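Local coordinates for protein cysteine protease (Xylella fastidiosa, PDB 3OIS) that probably cleaves peptide bonds as a papain-family cysteine protease and binds uridine-5'-diphosphate, at residues Lys30-Asp44 with Val118-Ile130. Residues are numbered along the deposited sequence; the frame is centred on the assembly and turned at random. Where two conformers were deposited one is given.
With UDP (uridine-5'-diphosphate), chain E.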
loop_
_atom_site.group_PDB
_atom_site.type_symbol
_atom_site.label_atom_id
_atom_site.label_comp_id
_atom_site.label_asym_id
_atom_site.label_seq_id
_atom_site.Cartn_x
_atom_site.Cartn_y
_atom_site.Cartn_z
ATOM N N LYS A 30 4.549 11.896 -7.926
ATOM C CA LYS A 30 3.968 11.429 -6.694
ATOM C C LYS A 30 2.448 11.286 -6.814
ATOM O O LYS A 30 1.874 10.466 -6.082
ATOM C CB LYS A 30 4.327 12.398 -5.545
ATOM C CG LYS A 30 5.849 12.465 -5.286
ATOM C CD LYS A 30 6.270 11.310 -4.323
ATOM C CE LYS A 30 7.806 11.187 -4.239
ATOM N NZ LYS A 30 8.218 10.088 -3.298
ATOM N N SER A 31 1.793 12.130 -7.652
ATOM C CA SER A 31 0.278 12.047 -7.803
ATOM C C SER A 31 -0.065 10.679 -8.245
ATOM O O SER A 31 0.421 10.229 -9.283
ATOM C CB SER A 31 -0.229 13.054 -8.879
ATOM O OG SER A 31 -0.545 14.243 -8.226
ATOM N N GLY A 32 -0.895 9.948 -7.476
ATOM C CA GLY A 32 -1.217 8.590 -7.861
ATOM C C GLY A 32 -0.260 7.482 -7.420
ATOM O O GLY A 32 -0.549 6.285 -7.530
ATOM N N TYR A 33 0.933 7.899 -6.929
ATOM C CA TYR A 33 1.996 6.991 -6.462
ATOM C C TYR A 33 2.300 7.306 -4.991
ATOM O O TYR A 33 1.362 7.386 -4.191
ATOM C CB TYR A 33 3.253 7.143 -7.318
ATOM C CG TYR A 33 3.036 6.838 -8.757
ATOM C CD1 TYR A 33 2.271 5.721 -9.139
ATOM C CD2 TYR A 33 3.721 7.573 -9.771
ATOM C CE1 TYR A 33 2.068 5.443 -10.466
ATOM C CE2 TYR A 33 3.523 7.260 -11.146
ATOM C CZ TYR A 33 2.707 6.220 -11.469
ATOM O OH TYR A 33 2.524 5.935 -12.840
ATOM N N GLY A 34 3.574 7.385 -4.613
ATOM C CA GLY A 34 3.846 7.759 -3.238
ATOM C C GLY A 34 4.750 6.868 -2.400
ATOM O O GLY A 34 4.910 7.088 -1.182
ATOM N N TYR A 35 5.257 5.798 -2.978
ATOM C CA TYR A 35 6.112 4.903 -2.212
ATOM C C TYR A 35 7.581 5.381 -2.304
ATOM O O TYR A 35 8.083 5.620 -3.377
ATOM C CB TYR A 35 5.996 3.499 -2.853
ATOM C CG TYR A 35 7.131 2.528 -2.564
ATOM C CD1 TYR A 35 7.391 2.017 -1.260
ATOM C CD2 TYR A 35 7.967 2.113 -3.602
ATOM C CE1 TYR A 35 8.454 1.062 -1.019
ATOM C CE2 TYR A 35 9.029 1.179 -3.356
ATOM C CZ TYR A 35 9.266 0.681 -2.077
ATOM O OH TYR A 35 10.306 -0.284 -1.902
ATOM N N ILE A 36 8.227 5.476 -1.145
ATOM C CA ILE A 36 9.687 5.720 -1.081
ATOM C C ILE A 36 10.260 4.467 -0.436
ATOM O O ILE A 36 9.670 3.965 0.552
ATOM C CB ILE A 36 9.939 6.867 -0.077
ATOM C CG1 ILE A 36 9.259 8.264 -0.419
ATOM C CG2 ILE A 36 11.546 7.045 0.017
ATOM C CD1 ILE A 36 9.293 9.426 0.826
ATOM N N PRO A 37 11.343 3.882 -0.978
ATOM C CA PRO A 37 11.896 2.689 -0.364
ATOM C C PRO A 37 12.214 2.886 1.113
ATOM O O PRO A 37 12.700 3.922 1.526
ATOM C CB PRO A 37 13.181 2.440 -1.189
ATOM C CG PRO A 37 12.825 3.080 -2.553
ATOM C CD PRO A 37 12.167 4.370 -2.098
ATOM N N ASP A 38 11.976 1.842 1.918
ATOM C CA ASP A 38 12.227 1.910 3.353
ATOM C C ASP A 38 13.754 2.034 3.569
ATOM O O ASP A 38 14.507 1.259 2.996
ATOM C CB ASP A 38 11.906 0.554 4.043
ATOM C CG ASP A 38 10.435 0.330 4.365
ATOM O OD1 ASP A 38 9.625 1.270 4.261
ATOM O OD2 ASP A 38 10.147 -0.824 4.838
ATOM N N ILE A 39 14.135 2.855 4.541
ATOM C CA ILE A 39 15.514 2.746 5.183
ATOM C C ILE A 39 15.497 1.394 5.901
ATOM O O ILE A 39 14.489 1.053 6.564
ATOM C CB ILE A 39 15.810 3.910 6.166
ATOM C CG1 ILE A 39 17.216 3.743 6.789
ATOM C CG2 ILE A 39 14.741 4.046 7.282
ATOM C CD1 ILE A 39 17.600 4.938 7.720
ATOM N N ALA A 40 16.584 0.602 5.758
ATOM C CA ALA A 40 16.618 -0.694 6.450
ATOM C C ALA A 40 16.883 -0.533 7.948
ATOM O O ALA A 40 17.596 0.413 8.353
ATOM C CB ALA A 40 17.673 -1.577 5.847
ATOM N N ASP A 41 16.296 -1.416 8.736
ATOM C CA ASP A 41 16.514 -1.449 10.149
ATOM C C ASP A 41 16.761 -2.949 10.474
ATOM O O ASP A 41 15.888 -3.757 10.271
ATOM C CB ASP A 41 15.282 -0.853 10.898
ATOM C CG ASP A 41 15.445 -0.717 12.436
ATOM O OD1 ASP A 41 16.254 -1.392 13.079
ATOM O OD2 ASP A 41 14.726 0.103 12.995
ATOM N N ILE A 42 17.964 -3.307 10.938
ATOM C CA ILE A 42 18.225 -4.740 11.305
ATOM C C ILE A 42 17.255 -5.238 12.453
ATOM O O ILE A 42 17.166 -6.449 12.645
ATOM C CB ILE A 42 19.676 -4.989 11.791
ATOM C CG1 ILE A 42 19.938 -4.124 13.057
ATOM C CG2 ILE A 42 20.595 -4.757 10.644
ATOM C CD1 ILE A 42 21.345 -4.349 13.757
ATOM N N ARG A 43 16.577 -4.368 13.195
ATOM C CA ARG A 43 15.598 -4.866 14.202
ATOM C C ARG A 43 14.314 -5.387 13.567
ATOM O O ARG A 43 13.444 -5.933 14.289
ATOM C CB ARG A 43 15.256 -3.799 15.218
ATOM C CG ARG A 43 16.479 -3.355 16.039
ATOM C CD ARG A 43 16.085 -2.154 16.809
ATOM N NE ARG A 43 15.925 -1.012 15.901
ATOM C CZ ARG A 43 15.547 0.175 16.298
ATOM N NH1 ARG A 43 15.405 1.166 15.387
ATOM N NH2 ARG A 43 15.394 0.447 17.598
ATOM N N ASP A 44 14.161 -5.237 12.239
ATOM C CA ASP A 44 12.881 -5.606 11.589
ATOM C C ASP A 44 12.559 -7.111 11.780
ATOM O O ASP A 44 13.382 -7.994 11.525
ATOM C CB ASP A 44 12.911 -5.325 10.101
ATOM C CG ASP A 44 12.799 -3.821 9.747
ATOM O OD1 ASP A 44 12.553 -3.026 10.609
ATOM O OD2 ASP A 44 13.025 -3.494 8.581
ATOM N N VAL A 118 4.471 17.564 6.057
ATOM C CA VAL A 118 3.030 17.568 5.911
ATOM C C VAL A 118 2.560 18.623 4.926
ATOM O O VAL A 118 1.483 18.526 4.363
ATOM C CB VAL A 118 2.336 17.752 7.293
ATOM C CG1 VAL A 118 2.643 16.558 8.163
ATOM C CG2 VAL A 118 2.720 19.081 7.966
ATOM N N ASN A 119 3.385 19.623 4.647
ATOM C CA ASN A 119 2.963 20.640 3.683
ATOM C C ASN A 119 3.256 20.315 2.210
ATOM O O ASN A 119 2.910 21.116 1.350
ATOM C CB ASN A 119 3.654 21.957 4.019
ATOM C CG ASN A 119 3.067 22.643 5.322
ATOM O OD1 ASN A 119 1.957 22.329 5.784
ATOM N ND2 ASN A 119 3.809 23.649 5.822
ATOM N N TYR A 120 3.882 19.142 1.913
ATOM C CA TYR A 120 4.298 18.767 0.576
ATOM C C TYR A 120 3.806 17.331 0.260
ATOM O O TYR A 120 3.623 16.540 1.213
ATOM C CB TYR A 120 5.841 18.864 0.620
ATOM C CG TYR A 120 6.243 20.313 0.954
ATOM C CD1 TYR A 120 6.383 21.253 -0.082
ATOM C CD2 TYR A 120 6.451 20.730 2.288
ATOM C CE1 TYR A 120 6.712 22.602 0.196
ATOM C CE2 TYR A 120 6.776 22.070 2.581
ATOM C CZ TYR A 120 6.882 22.998 1.532
ATOM O OH TYR A 120 7.197 24.302 1.783
ATOM N N ASP A 121 3.641 16.982 -1.012
ATOM C CA ASP A 121 3.143 15.653 -1.348
ATOM C C ASP A 121 4.417 14.794 -1.510
ATOM O O ASP A 121 4.842 14.413 -2.617
ATOM C CB ASP A 121 2.329 15.763 -2.653
ATOM C CG ASP A 121 1.490 14.550 -2.913
ATOM O OD1 ASP A 121 1.296 13.746 -1.992
ATOM O OD2 ASP A 121 1.032 14.418 -4.083
ATOM N N SER A 122 5.024 14.408 -0.388
ATOM C CA SER A 122 6.309 13.804 -0.437
ATOM C C SER A 122 6.239 12.315 -0.668
ATOM O O SER A 122 7.261 11.690 -0.921
ATOM C CB SER A 122 7.035 14.099 0.874
ATOM O OG SER A 122 6.262 13.528 1.933
ATOM N N GLY A 123 5.052 11.707 -0.491
ATOM C CA GLY A 123 4.998 10.226 -0.418
ATOM C C GLY A 123 5.554 9.788 0.971
ATOM O O GLY A 123 5.692 10.651 1.876
ATOM N N ALA A 124 5.790 8.495 1.143
ATOM C CA ALA A 124 6.145 7.938 2.434
ATOM C C ALA A 124 6.740 6.528 2.287
ATOM O O ALA A 124 6.518 5.830 1.255
ATOM C CB ALA A 124 4.834 7.905 3.348
ATOM N N MET A 125 7.476 6.106 3.319
ATOM C CA MET A 125 7.964 4.748 3.409
ATOM C C MET A 125 6.862 3.932 4.078
ATOM O O MET A 125 6.197 4.391 5.006
ATOM C CB MET A 125 9.234 4.695 4.280
ATOM C CG MET A 125 10.387 5.478 3.649
ATOM S SD MET A 125 11.759 5.440 4.911
ATOM C CE MET A 125 13.000 6.315 3.927
ATOM N N ILE A 126 6.646 2.738 3.551
ATOM C CA ILE A 126 5.729 1.752 4.204
ATOM C C ILE A 126 6.006 1.581 5.683
ATOM O O ILE A 126 5.058 1.623 6.531
ATOM C CB ILE A 126 5.765 0.400 3.482
ATOM C CG1 ILE A 126 5.276 0.693 2.044
ATOM C CG2 ILE A 126 4.771 -0.590 4.239
ATOM C CD1 ILE A 126 5.509 -0.507 1.169
ATOM N N ARG A 127 7.293 1.513 6.013
ATOM C CA ARG A 127 7.640 1.263 7.394
ATOM C C ARG A 127 7.148 2.398 8.301
ATOM O O ARG A 127 6.857 2.191 9.507
ATOM C CB ARG A 127 9.134 1.021 7.576
ATOM C CG ARG A 127 10.025 2.345 7.445
ATOM C CD ARG A 127 11.566 2.091 7.679
ATOM N NE ARG A 127 11.584 1.460 8.942
ATOM C CZ ARG A 127 11.994 0.208 9.196
ATOM N NH1 ARG A 127 12.751 -0.521 8.327
ATOM N NH2 ARG A 127 11.712 -0.278 10.412
ATOM N N ASP A 128 7.040 3.603 7.759
ATOM C CA ASP A 128 6.582 4.737 8.553
ATOM C C ASP A 128 5.030 4.756 8.682
ATOM O O ASP A 128 4.502 5.048 9.734
ATOM C CB ASP A 128 7.035 6.062 7.898
ATOM C CG ASP A 128 8.526 6.272 8.070
ATOM O OD1 ASP A 128 9.120 5.600 8.975
ATOM O OD2 ASP A 128 9.094 7.109 7.330
ATOM N N GLY A 129 4.337 4.326 7.620
ATOM C CA GLY A 129 2.875 4.106 7.746
ATOM C C GLY A 129 2.627 3.044 8.818
ATOM O O GLY A 129 1.693 3.175 9.579
ATOM N N ILE A 130 3.431 1.982 8.820
ATOM C CA ILE A 130 3.300 0.938 9.844
ATOM C C ILE A 130 3.607 1.443 11.254
ATOM O O ILE A 130 2.886 1.168 12.189
ATOM C CB ILE A 130 4.143 -0.256 9.440
ATOM C CG1 ILE A 130 3.478 -0.917 8.247
ATOM C CG2 ILE A 130 4.213 -1.342 10.571
ATOM C CD1 ILE A 130 4.434 -2.021 7.645
HETATM N N1 UDP E . 9.782 -3.789 15.095
HETATM C C2 UDP E . 9.254 -4.625 14.150
HETATM N N3 UDP E . 7.981 -5.138 14.368
HETATM C C4 UDP E . 7.270 -4.818 15.480
HETATM C C5 UDP E . 7.818 -3.994 16.480
HETATM C C6 UDP E . 9.055 -3.401 16.190
HETATM O O2 UDP E . 9.827 -4.921 13.149
HETATM O O4 UDP E . 6.154 -5.412 15.628
HETATM C "C1'" UDP E . 11.208 -3.368 14.867
HETATM C "C2'" UDP E . 11.383 -2.335 13.775
HETATM O "O2'" UDP E . 12.698 -2.557 13.268
HETATM C "C3'" UDP E . 11.361 -1.114 14.607
HETATM C "C4'" UDP E . 12.200 -1.535 15.835
HETATM O "O4'" UDP E . 11.794 -2.897 16.089
HETATM O "O3'" UDP E . 12.059 -0.105 13.882
HETATM C "C5'" UDP E . 11.950 -0.590 17.007
HETATM O "O5'" UDP E . 10.571 -0.713 17.350
HETATM P PA UDP E . 9.964 -0.246 18.675
HETATM O O1A UDP E . 8.492 -0.103 18.637
HETATM O O2A UDP E . 10.503 -1.033 19.819
HETATM O O3A UDP E . 10.639 1.236 18.716
HETATM P PB UDP E . 10.385 2.579 19.581
HETATM O O1B UDP E . 11.676 2.973 20.132
HETATM O O2B UDP E . 9.811 3.491 18.627
HETATM O O3B UDP E . 9.405 2.384 20.698
HETATM O O HOH W 1 8.602 1.818 1.906
#
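Arg127, near the start of helix 126-135, reaches Asp44 and ties the loop after strand 35-36 to that helix of the papain-like fold, beside bound UDP. Its guanidinium meets the carboxylate end-on and nearly coplanar (20°): NH2 donates to Asp44 OD1 at 2.9 Å and NH1 to Asp44 OD2 at 3.0 Å, both on syn lone pairs. NH1 also donates to Ile39 O, 2.9 Å away and tilted from the guanidinium plane. With CG between N and the carbonyl carbon (chi1 74°), the extended chi2 carries CD to Ile39 CG2, and the bend at chi3 turns the guanidinium toward Asp44. Asp44 OD1 accepts from UDP O2' and Asp41 OD2 from O3', gripping the ribose. Arg43 holds Asp41 side-on through NE and NH1 while one guanidinium face lies over UDP C5'; Asp41 OD1, also taking Arg43 N, closes an Asx turn.

At the helix's first turn, Asp38 OD1 accepts Arg127 N on its syn side, while OD2 turns to Arg186 and Trp284. The Met125 chain, extended beyond CG, brings CE to Pro37 O (3.4 Å), while SD takes a weak bond from Ile39 N. A short parallel pairing, with Ala124 N bonded to Gly34 O and Ile36 N to Ala124 O, puts Ile36 against Met125 on one side and Tyr35 against Ile126 on the other. Lys30, bent at chi2, lays CB and CG against the backbone Asp121 O and donates NZ to Ser122 O. One water accepts from Ile126 N at 2.7 Å and donates to Ile36 O and Asp38 OD1.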